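PDB 6SLN: RagA protein from Porphyromonas gingivalis, which probably imports nutrients such as peptides across the outer membrane, as a TonB-dependent receptor with a transmembrane beta barrel. Local coordinates for residues A[514-520]-A[575-581]; A[582-587]-A[611-615]; A[807-812]-A[823-828]. All coordinates share one frame; numbering follows the deposited sequence.

Contact 1: A[514-520]-A[575-581]; sequences KHDLTAL and RFNYGFD
The carbonyl oxygen of Lys514 is met from two directions: the backbone N of Asp581 donates a hydrogen bond to Lys514 O at 2.7 Å, and the CA-H of Phe580 points at the same oxygen. This lies at one end of two antiparallel neighbours in the TonB-dependent receptor barrel, strands 515-540 and 561-580. Further along, Thr518 and Asn577 form a hydrogen-bonded pair, Asn577 N reaching Thr518 O at 2.7 Å.

On the face that carries Leu517 and Ala519, the rings of His515, Tyr578 and Phe580 form an aromatic cluster. The His515 and Phe580 rings lie side by side with planes 27° apart but slid so that they barely overlap, and Phe580 CD1 sits over one imidazole face. A chi1 of 177° turns the Tyr578 phenol away from its own backbone N and lays it alongside His515, where the two rings meet rim to rim with centroids 5.7 Å apart. Leu517 CD1 meets the edge of the same phenol. On the other face Asp516 OD2 is hydrogen-bonded to Ser510 OG of strand 487-510. At the end of the pair, Lys514 and Asp581 extend side by side in a salt bridge, Lys514 NZ standing 3.4 Å from Asp581 OD1.

Contact 2: A[582-587]-A[611-615]; sequences KWMYID and GGMFD
Tyr585 and Met613 face each other as a hydrogen-bonded antiparallel pair: Tyr585 N donates to Met613 O at 2.9 Å, and Met613 N returns a bond to Tyr585 O at 3.0 Å. Asp587 and Gly611 repeat the exchange two residues on, with Gly611 N to Asp587 O nearly straight (171°). These bonds join the two strands of a barrel hairpin, 584-595 and 604-614. Where strand 604-614 ends, Asp615 N still donates to Trp583 O at 2.7 Å, and the same oxygen receives the CA-H of Phe614. Gly611 O is likewise shared, taking Asp587 N and the CA-H of Ile586.

The acidic side chains find their partners beyond the hairpin. Asp587 OD2 is hydrogen-bonded to Ser99 OG and Thr97 OG1 near the start of the plug, while Asp615, the N-cap of helix 616-621, uses OD1 to hold Asn618 N. The Trp583 ring, in turn, has a cation-pi partner in Lys619 of that helix.

The Met613 side chain leaves the backbone with CG opposite N (chi1 -176°), and bends further along the chain bring CE to 3.6 Å from Tyr585 CD2. The sulfur approaches the phenol obliquely, in a Met-aromatic contact. Val98 of the plug packs against Tyr585, Asp587 and Met613, which places this face toward the barrel interior. On the other face, Met584 CG lies 4.0 Å from Phe614 CD1, the two side chains running alongside each other.

Two hydroxyls on one carboxylate oxygen of Asp587 would stabilise its negative charge. The hairpin thus binds the plug through both hydrogen bonds and apolar packing, while Asp615 would steady the positive N-terminal end of the helix dipole.

Contact 3: A[807-812]-A[823-828]; sequences KQLWYV and VTTSQY
The Trp810 indole carries Tyr828 on one face and has Ser826 O in plane at its edge. Trp810 lies on strand 807-812, while Ser826 and Tyr828 follow the end of strand 822-825, its antiparallel partner; both strands belong to the long insertion between barrel strands 752-764 and 844-853, probably an extracellular loop. The edge of Tyr828 is turned to the indole face, planes at 55°, with CD1 over the ring centre. Tyr828 CB adds a CH-pi contact over the six-membered ring, 3.8 Å from its centroid. A chi1 of 179° swings the Tyr828 ring away from its own N and across the indole, whose NE1 donates a hydrogen bond to Asp917 OD2.

Trp810 and Thr825 exchange backbone bonds: Trp810 N to Thr825 O is 3.1 Å and Thr825 N to Trp810 O is 2.9 Å. Val812 N then donates to Val823 O, which also lies at the edge of the Tyr811 ring. Thr824 CG2 leans on that ring obliquely, and Val812 CG2 packs against Val823 CG1 at 3.8 Å. Beyond Thr825 a water bridges the two segments, donating to Gln808 O at 2.9 Å and to Ser826 O at 3.0 Å.

Contacts 1 and 2 are successive seams of the barrel wall, their centres 10 Å apart. Strands 561-580 and 584-595 join them: Tyr578 N lies 2.9 Å from Ile586 O, a probable hydrogen bond, and Tyr585 CD1 packs on Gly579 CA. The Phe580 and Trp583 rings also meet across the connecting turn. Both strands of contact 1 run on to the bound phospholipid, whose pocket includes His523, Tyr525 and Leu570; in contact 1 the side chain of Leu520 is about 12 Å from the bound 1,2-distearoyl-sn-glycerophosphoethanolamine. Contact 3 stands apart, its centre 67 Å from that of contact 1 and 61 Å from that of contact 2, in a loop insertion rather than the barrel wall.

Contact 1: A[514-520]-A[575-581]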
loop_
_atom_site.group_PDB
_atom_site.type_symbol
_atom_site.label_atom_id
_atom_site.label_comp_id
_atom_site.label_asym_id
_atom_site.label_seq_id
_atom_site.Cartn_x
_atom_site.Cartn_y
_atom_site.Cartn_z
ATOM N N LYS A 514 -50.784 -41.807 -1.777
ATOM C CA LYS A 514 -49.966 -42.516 -0.810
ATOM C C LYS A 514 -48.487 -42.534 -1.192
ATOM O O LYS A 514 -47.709 -43.272 -0.579
ATOM C CB LYS A 514 -50.493 -43.937 -0.658
ATOM C CG LYS A 514 -51.915 -44.029 -0.130
ATOM C CD LYS A 514 -52.280 -45.472 0.155
ATOM C CE LYS A 514 -51.924 -45.858 1.566
ATOM N NZ LYS A 514 -52.412 -47.216 1.954
ATOM N N HIS A 515 -48.075 -41.745 -2.185
ATOM C CA HIS A 515 -46.681 -41.750 -2.629
ATOM C C HIS A 515 -46.315 -40.343 -3.083
ATOM O O HIS A 515 -46.812 -39.874 -4.113
ATOM C CB HIS A 515 -46.463 -42.750 -3.762
ATOM C CG HIS A 515 -46.616 -44.183 -3.359
ATOM N ND1 HIS A 515 -45.577 -44.932 -2.850
ATOM C CD2 HIS A 515 -47.685 -45.015 -3.413
ATOM C CE1 HIS A 515 -46.000 -46.161 -2.606
ATOM N NE2 HIS A 515 -47.277 -46.236 -2.935
ATOM N N ASP A 516 -45.452 -39.672 -2.326
ATOM C CA ASP A 516 -44.919 -38.367 -2.699
ATOM C C ASP A 516 -43.434 -38.509 -2.977
ATOM O O ASP A 516 -42.692 -39.035 -2.146
ATOM C CB ASP A 516 -45.143 -37.330 -1.596
ATOM C CG ASP A 516 -46.609 -37.047 -1.351
ATOM O OD1 ASP A 516 -47.108 -37.376 -0.247
ATOM O OD2 ASP A 516 -47.259 -36.493 -2.267
ATOM N N LEU A 517 -43.002 -38.053 -4.140
ATOM C CA LEU A 517 -41.587 -38.025 -4.457
ATOM C C LEU A 517 -41.155 -36.584 -4.692
ATOM O O LEU A 517 -41.904 -35.779 -5.257
ATOM C CB LEU A 517 -41.268 -38.896 -5.675
ATOM C CG LEU A 517 -39.777 -38.991 -6.011
ATOM C CD1 LEU A 517 -39.075 -39.947 -5.056
ATOM C CD2 LEU A 517 -39.555 -39.410 -7.461
ATOM N N THR A 518 -39.956 -36.256 -4.225
ATOM C CA THR A 518 -39.353 -34.954 -4.447
ATOM C C THR A 518 -37.952 -35.170 -4.992
ATOM O O THR A 518 -37.171 -35.942 -4.423
ATOM C CB THR A 518 -39.304 -34.129 -3.157
ATOM O OG1 THR A 518 -40.639 -33.817 -2.744
ATOM C CG2 THR A 518 -38.517 -32.854 -3.383
ATOM N N ALA A 519 -37.649 -34.514 -6.105
ATOM C CA ALA A 519 -36.333 -34.579 -6.707
ATOM C C ALA A 519 -35.785 -33.173 -6.813
ATOM O O ALA A 519 -36.534 -32.222 -7.061
ATOM C CB ALA A 519 -36.359 -35.224 -8.091
ATOM N N LEU A 520 -34.473 -33.057 -6.620
ATOM C CA LEU A 520 -33.792 -31.770 -6.642
ATOM C C LEU A 520 -32.408 -31.968 -7.242
ATOM O O LEU A 520 -31.568 -32.645 -6.642
ATOM C CB LEU A 520 -33.698 -31.190 -5.240
ATOM C CG LEU A 520 -33.142 -29.773 -5.076
ATOM C CD1 LEU A 520 -33.693 -29.183 -3.806
ATOM C CD2 LEU A 520 -31.623 -29.754 -5.033
ATOM N N ARG A 575 -30.671 -34.351 -4.421
ATOM C CA ARG A 575 -31.320 -34.797 -3.202
ATOM C C ARG A 575 -32.721 -35.255 -3.570
ATOM O O ARG A 575 -33.440 -34.546 -4.283
ATOM C CB ARG A 575 -31.371 -33.676 -2.166
ATOM C CG ARG A 575 -32.036 -34.088 -0.873
ATOM C CD ARG A 575 -33.043 -33.054 -0.421
ATOM N NE ARG A 575 -32.406 -31.887 0.185
ATOM C CZ ARG A 575 -33.021 -30.723 0.367
ATOM N NH1 ARG A 575 -34.282 -30.572 -0.014
ATOM N NH2 ARG A 575 -32.382 -29.709 0.931
ATOM N N PHE A 576 -33.099 -36.442 -3.088
ATOM C CA PHE A 576 -34.371 -37.072 -3.411
ATOM C C PHE A 576 -35.098 -37.430 -2.128
ATOM O O PHE A 576 -34.476 -37.882 -1.162
ATOM C CB PHE A 576 -34.156 -38.314 -4.258
ATOM C CG PHE A 576 -33.506 -38.029 -5.561
ATOM C CD1 PHE A 576 -34.270 -37.724 -6.672
ATOM C CD2 PHE A 576 -32.129 -38.039 -5.676
ATOM C CE1 PHE A 576 -33.674 -37.453 -7.886
ATOM C CE2 PHE A 576 -31.520 -37.757 -6.889
ATOM C CZ PHE A 576 -32.297 -37.469 -7.996
ATOM N N ASN A 577 -36.419 -37.234 -2.130
ATOM C CA ASN A 577 -37.256 -37.411 -0.945
ATOM C C ASN A 577 -38.500 -38.199 -1.327
ATOM O O ASN A 577 -39.338 -37.715 -2.095
ATOM C CB ASN A 577 -37.639 -36.065 -0.336
ATOM C CG ASN A 577 -36.482 -35.103 -0.297
ATOM O OD1 ASN A 577 -35.490 -35.349 0.386
ATOM N ND2 ASN A 577 -36.594 -33.999 -1.035
ATOM N N TYR A 578 -38.628 -39.396 -0.770
ATOM C CA TYR A 578 -39.754 -40.280 -1.013
ATOM C C TYR A 578 -40.610 -40.390 0.246
ATOM O O TYR A 578 -40.103 -40.325 1.370
ATOM C CB TYR A 578 -39.241 -41.649 -1.440
ATOM C CG TYR A 578 -40.300 -42.685 -1.656
ATOM C CD1 TYR A 578 -40.826 -43.399 -0.590
ATOM C CD2 TYR A 578 -40.748 -42.983 -2.934
ATOM C CE1 TYR A 578 -41.791 -44.357 -0.783
ATOM C CE2 TYR A 578 -41.711 -43.950 -3.140
ATOM C CZ TYR A 578 -42.230 -44.629 -2.059
ATOM O OH TYR A 578 -43.190 -45.584 -2.247
ATOM N N GLY A 579 -41.917 -40.555 0.058
ATOM C CA GLY A 579 -42.817 -40.586 1.195
ATOM C C GLY A 579 -44.050 -41.455 1.034
ATOM O O GLY A 579 -45.104 -40.963 0.621
ATOM N N PHE A 580 -43.941 -42.738 1.388
ATOM C CA PHE A 580 -45.062 -43.661 1.265
ATOM C C PHE A 580 -46.019 -43.517 2.438
ATOM O O PHE A 580 -45.602 -43.464 3.600
ATOM C CB PHE A 580 -44.580 -45.111 1.184
ATOM C CG PHE A 580 -45.689 -46.120 1.341
ATOM C CD1 PHE A 580 -46.820 -46.066 0.535
ATOM C CD2 PHE A 580 -45.612 -47.110 2.300
ATOM C CE1 PHE A 580 -47.846 -46.978 0.680
ATOM C CE2 PHE A 580 -46.636 -48.033 2.443
ATOM C CZ PHE A 580 -47.754 -47.964 1.635
ATOM N N ASP A 581 -47.315 -43.504 2.126
ATOM C CA ASP A 581 -48.353 -43.148 3.087
ATOM C C ASP A 581 -47.897 -41.831 3.703
ATOM O O ASP A 581 -47.469 -40.929 2.963
ATOM C CB ASP A 581 -48.567 -44.280 4.070
ATOM C CG ASP A 581 -50.029 -44.550 4.362
ATOM O OD1 ASP A 581 -50.465 -45.721 4.261
ATOM O OD2 ASP A 581 -50.743 -43.587 4.698
#

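Contact 2: A[582-587]-A[611-615]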
loop_
_atom_site.group_PDB
_atom_site.type_symbol
_atom_site.label_atom_id
_atom_site.label_comp_id
_atom_site.label_asym_id
_atom_site.label_seq_id
_atom_site.Cartn_x
_atom_site.Cartn_y
_atom_site.Cartn_z
ATOM N N LYS A 582 -47.936 -41.680 5.019
ATOM C CA LYS A 582 -47.289 -40.547 5.663
ATOM C C LYS A 582 -46.580 -40.999 6.938
ATOM O O LYS A 582 -46.642 -40.338 7.981
ATOM C CB LYS A 582 -48.284 -39.419 5.943
ATOM C CG LYS A 582 -49.474 -39.318 4.975
ATOM C CD LYS A 582 -49.151 -38.467 3.735
ATOM C CE LYS A 582 -50.411 -37.982 3.031
ATOM N NZ LYS A 582 -50.814 -38.876 1.900
ATOM N N TRP A 583 -45.886 -42.138 6.866
ATOM C CA TRP A 583 -45.059 -42.603 7.975
ATOM C C TRP A 583 -43.658 -43.049 7.577
ATOM O O TRP A 583 -42.749 -42.925 8.403
ATOM C CB TRP A 583 -45.752 -43.756 8.711
ATOM C CG TRP A 583 -45.337 -45.144 8.253
ATOM C CD1 TRP A 583 -44.238 -45.861 8.658
ATOM C CD2 TRP A 583 -46.045 -45.983 7.343
ATOM N NE1 TRP A 583 -44.223 -47.092 8.042
ATOM C CE2 TRP A 583 -45.322 -47.189 7.230
ATOM C CE3 TRP A 583 -47.220 -45.832 6.611
ATOM C CZ2 TRP A 583 -45.737 -48.232 6.403
ATOM C CZ3 TRP A 583 -47.632 -46.867 5.790
ATOM C CH2 TRP A 583 -46.889 -48.047 5.686
ATOM N N MET A 584 -43.439 -43.570 6.371
ATOM C CA MET A 584 -42.120 -44.034 5.938
ATOM C C MET A 584 -41.546 -43.060 4.914
ATOM O O MET A 584 -42.091 -42.924 3.814
ATOM C CB MET A 584 -42.199 -45.436 5.343
ATOM C CG MET A 584 -40.858 -45.991 4.900
ATOM S SD MET A 584 -41.077 -47.600 4.132
ATOM C CE MET A 584 -40.632 -47.241 2.445
ATOM N N TYR A 585 -40.433 -42.414 5.265
ATOM C CA TYR A 585 -39.754 -41.468 4.388
ATOM C C TYR A 585 -38.323 -41.934 4.141
ATOM O O TYR A 585 -37.654 -42.428 5.054
ATOM C CB TYR A 585 -39.751 -40.051 4.990
ATOM C CG TYR A 585 -41.129 -39.483 5.245
ATOM C CD1 TYR A 585 -41.816 -38.799 4.250
ATOM C CD2 TYR A 585 -41.748 -39.641 6.480
ATOM C CE1 TYR A 585 -43.085 -38.281 4.481
ATOM C CE2 TYR A 585 -43.017 -39.128 6.722
ATOM C CZ TYR A 585 -43.679 -38.448 5.720
ATOM O OH TYR A 585 -44.936 -37.939 5.954
ATOM N N ILE A 586 -37.860 -41.785 2.899
ATOM C CA ILE A 586 -36.481 -42.089 2.537
ATOM C C ILE A 586 -35.883 -40.896 1.804
ATOM O O ILE A 586 -36.497 -40.355 0.879
ATOM C CB ILE A 586 -36.367 -43.353 1.671
ATOM C CG1 ILE A 586 -36.916 -44.563 2.429
ATOM C CG2 ILE A 586 -34.913 -43.573 1.292
ATOM C CD1 ILE A 586 -35.881 -45.296 3.256
ATOM N N ASP A 587 -34.697 -40.485 2.235
ATOM C CA ASP A 587 -33.889 -39.480 1.569
ATOM C C ASP A 587 -32.677 -40.158 0.951
ATOM O O ASP A 587 -32.173 -41.165 1.460
ATOM C CB ASP A 587 -33.431 -38.389 2.543
ATOM C CG ASP A 587 -34.589 -37.720 3.256
ATOM O OD1 ASP A 587 -35.634 -37.474 2.616
ATOM O OD2 ASP A 587 -34.455 -37.444 4.466
ATOM N N GLY A 611 -30.908 -41.793 3.811
ATOM C CA GLY A 611 -31.553 -41.503 5.068
ATOM C C GLY A 611 -32.941 -42.118 5.127
ATOM O O GLY A 611 -33.575 -42.388 4.107
ATOM N N GLY A 612 -33.392 -42.344 6.356
ATOM C CA GLY A 612 -34.716 -42.876 6.595
ATOM C C GLY A 612 -35.329 -42.300 7.850
ATOM O O GLY A 612 -34.649 -42.163 8.870
ATOM N N MET A 613 -36.604 -41.924 7.777
ATOM C CA MET A 613 -37.385 -41.527 8.942
ATOM C C MET A 613 -38.661 -42.357 8.960
ATOM O O MET A 613 -39.464 -42.280 8.023
ATOM C CB MET A 613 -37.715 -40.029 8.916
ATOM C CG MET A 613 -38.463 -39.524 10.158
ATOM S SD MET A 613 -40.248 -39.885 10.218
ATOM C CE MET A 613 -40.917 -38.287 9.766
ATOM N N PHE A 614 -38.859 -43.128 10.029
ATOM C CA PHE A 614 -40.012 -44.011 10.176
ATOM C C PHE A 614 -40.867 -43.506 11.326
ATOM O O PHE A 614 -40.395 -43.429 12.464
ATOM C CB PHE A 614 -39.568 -45.449 10.430
ATOM C CG PHE A 614 -38.480 -45.908 9.508
ATOM C CD1 PHE A 614 -38.789 -46.512 8.299
ATOM C CD2 PHE A 614 -37.145 -45.724 9.842
ATOM C CE1 PHE A 614 -37.795 -46.933 7.450
ATOM C CE2 PHE A 614 -36.142 -46.140 8.994
ATOM C CZ PHE A 614 -36.468 -46.748 7.795
ATOM N N ASP A 615 -42.121 -43.176 11.037
ATOM C CA ASP A 615 -42.982 -42.525 12.022
ATOM C C ASP A 615 -43.735 -43.581 12.821
ATOM O O ASP A 615 -44.800 -44.049 12.412
ATOM C CB ASP A 615 -43.943 -41.559 11.347
ATOM C CG ASP A 615 -44.482 -40.536 12.310
ATOM O OD1 ASP A 615 -44.952 -40.939 13.400
ATOM O OD2 ASP A 615 -44.407 -39.328 11.995
#

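Contact 3: A[807-812]-A[823-828]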
loop_
_atom_site.group_PDB
_atom_site.type_symbol
_atom_site.label_atom_id
_atom_site.label_comp_id
_atom_site.label_asym_id
_atom_site.label_seq_id
_atom_site.Cartn_x
_atom_site.Cartn_y
_atom_site.Cartn_z
ATOM N N LYS A 807 14.274 -33.569 46.824
ATOM C CA LYS A 807 14.306 -33.655 45.375
ATOM C C LYS A 807 12.951 -34.079 44.832
ATOM O O LYS A 807 12.191 -34.792 45.482
ATOM C CB LYS A 807 15.381 -34.642 44.927
ATOM C CG LYS A 807 16.809 -34.180 45.198
ATOM C CD LYS A 807 17.833 -35.168 44.629
ATOM C CE LYS A 807 19.231 -34.553 44.583
ATOM N NZ LYS A 807 19.363 -33.371 45.503
ATOM N N GLN A 808 12.660 -33.637 43.617
ATOM C CA GLN A 808 11.440 -34.047 42.948
ATOM C C GLN A 808 11.528 -35.503 42.507
ATOM O O GLN A 808 12.608 -36.054 42.279
ATOM C CB GLN A 808 11.170 -33.153 41.742
ATOM C CG GLN A 808 10.993 -31.720 42.125
ATOM C CD GLN A 808 10.504 -30.903 40.995
ATOM O OE1 GLN A 808 11.293 -30.446 40.173
ATOM N NE2 GLN A 808 9.192 -30.704 40.929
ATOM N N LEU A 809 10.359 -36.120 42.379
ATOM C CA LEU A 809 10.257 -37.538 42.103
ATOM C C LEU A 809 9.217 -37.779 41.015
ATOM O O LEU A 809 8.182 -37.105 40.961
ATOM C CB LEU A 809 9.902 -38.314 43.382
ATOM C CG LEU A 809 11.045 -38.519 44.389
ATOM C CD1 LEU A 809 10.693 -39.546 45.469
ATOM C CD2 LEU A 809 12.327 -38.927 43.687
ATOM N N TRP A 810 9.504 -38.742 40.147
ATOM C CA TRP A 810 8.559 -39.182 39.135
ATOM C C TRP A 810 8.460 -40.699 39.158
ATOM O O TRP A 810 9.409 -41.400 39.524
ATOM C CB TRP A 810 8.962 -38.698 37.723
ATOM C CG TRP A 810 9.049 -37.219 37.626
ATOM C CD1 TRP A 810 8.068 -36.364 37.218
ATOM C CD2 TRP A 810 10.180 -36.406 37.959
ATOM N NE1 TRP A 810 8.522 -35.059 37.264
ATOM C CE2 TRP A 810 9.815 -35.060 37.722
ATOM C CE3 TRP A 810 11.464 -36.682 38.442
ATOM C CZ2 TRP A 810 10.690 -33.998 37.950
ATOM C CZ3 TRP A 810 12.335 -35.629 38.667
ATOM C CH2 TRP A 810 11.941 -34.301 38.422
ATOM N N TYR A 811 7.295 -41.204 38.774
ATOM C CA TYR A 811 7.150 -42.640 38.638
ATOM C C TYR A 811 7.800 -43.103 37.348
ATOM O O TYR A 811 7.805 -42.398 36.333
ATOM C CB TYR A 811 5.684 -43.053 38.650
ATOM C CG TYR A 811 4.977 -42.790 39.952
ATOM C CD1 TYR A 811 5.399 -43.397 41.130
ATOM C CD2 TYR A 811 3.884 -41.916 40.006
ATOM C CE1 TYR A 811 4.747 -43.143 42.331
ATOM C CE2 TYR A 811 3.228 -41.661 41.198
ATOM C CZ TYR A 811 3.664 -42.274 42.351
ATOM O OH TYR A 811 3.017 -42.020 43.524
ATOM N N VAL A 812 8.360 -44.309 37.395
ATOM C CA VAL A 812 8.917 -44.967 36.230
ATOM C C VAL A 812 7.801 -45.840 35.604
ATOM O O VAL A 812 7.404 -46.822 36.249
ATOM C CB VAL A 812 10.138 -45.811 36.590
ATOM C CG1 VAL A 812 10.910 -46.190 35.331
ATOM C CG2 VAL A 812 11.000 -45.042 37.603
ATOM N N VAL A 823 7.666 -47.533 41.240
ATOM C CA VAL A 823 9.058 -47.133 41.419
ATOM C C VAL A 823 9.181 -45.654 41.102
ATOM O O VAL A 823 8.576 -45.155 40.145
ATOM C CB VAL A 823 9.998 -47.966 40.527
ATOM C CG1 VAL A 823 11.418 -47.416 40.586
ATOM C CG2 VAL A 823 9.975 -49.424 40.938
ATOM N N THR A 824 9.965 -44.949 41.910
ATOM C CA THR A 824 10.210 -43.532 41.717
ATOM C C THR A 824 11.670 -43.309 41.342
ATOM O O THR A 824 12.529 -44.168 41.539
ATOM C CB THR A 824 9.844 -42.723 42.978
ATOM O OG1 THR A 824 10.711 -43.061 44.069
ATOM C CG2 THR A 824 8.400 -42.987 43.373
ATOM N N THR A 825 11.945 -42.140 40.777
ATOM C CA THR A 825 13.319 -41.771 40.494
ATOM C C THR A 825 13.474 -40.272 40.715
ATOM O O THR A 825 12.519 -39.507 40.546
ATOM C CB THR A 825 13.714 -42.166 39.066
ATOM O OG1 THR A 825 15.096 -41.879 38.862
ATOM C CG2 THR A 825 12.892 -41.402 38.038
ATOM N N SER A 826 14.680 -39.859 41.121
ATOM C CA SER A 826 15.004 -38.438 41.149
ATOM C C SER A 826 15.610 -37.936 39.839
ATOM O O SER A 826 15.509 -36.735 39.551
ATOM C CB SER A 826 15.964 -38.123 42.295
ATOM O OG SER A 826 17.306 -38.083 41.850
ATOM N N GLN A 827 16.234 -38.813 39.044
ATOM C CA GLN A 827 16.780 -38.422 37.745
ATOM C C GLN A 827 15.644 -38.380 36.730
ATOM O O GLN A 827 15.079 -39.423 36.379
ATOM C CB GLN A 827 17.881 -39.382 37.295
ATOM C CG GLN A 827 18.972 -39.621 38.325
ATOM C CD GLN A 827 20.347 -39.806 37.705
ATOM O OE1 GLN A 827 20.474 -40.339 36.604
ATOM N NE2 GLN A 827 21.384 -39.367 38.415
ATOM N N TYR A 828 15.304 -37.174 36.268
ATOM C CA TYR A 828 14.259 -36.974 35.269
ATOM C C TYR A 828 14.822 -37.156 33.860
ATOM O O TYR A 828 15.946 -36.734 33.567
ATOM C CB TYR A 828 13.641 -35.572 35.399
ATOM C CG TYR A 828 12.563 -35.300 34.375
ATOM C CD1 TYR A 828 11.278 -35.775 34.563
ATOM C CD2 TYR A 828 12.840 -34.611 33.191
ATOM C CE1 TYR A 828 10.288 -35.569 33.617
ATOM C CE2 TYR A 828 11.852 -34.393 32.234
ATOM C CZ TYR A 828 10.569 -34.871 32.458
ATOM O OH TYR A 828 9.552 -34.670 31.545
HETATM O O HOH W 1 14.943 -34.589 41.518
#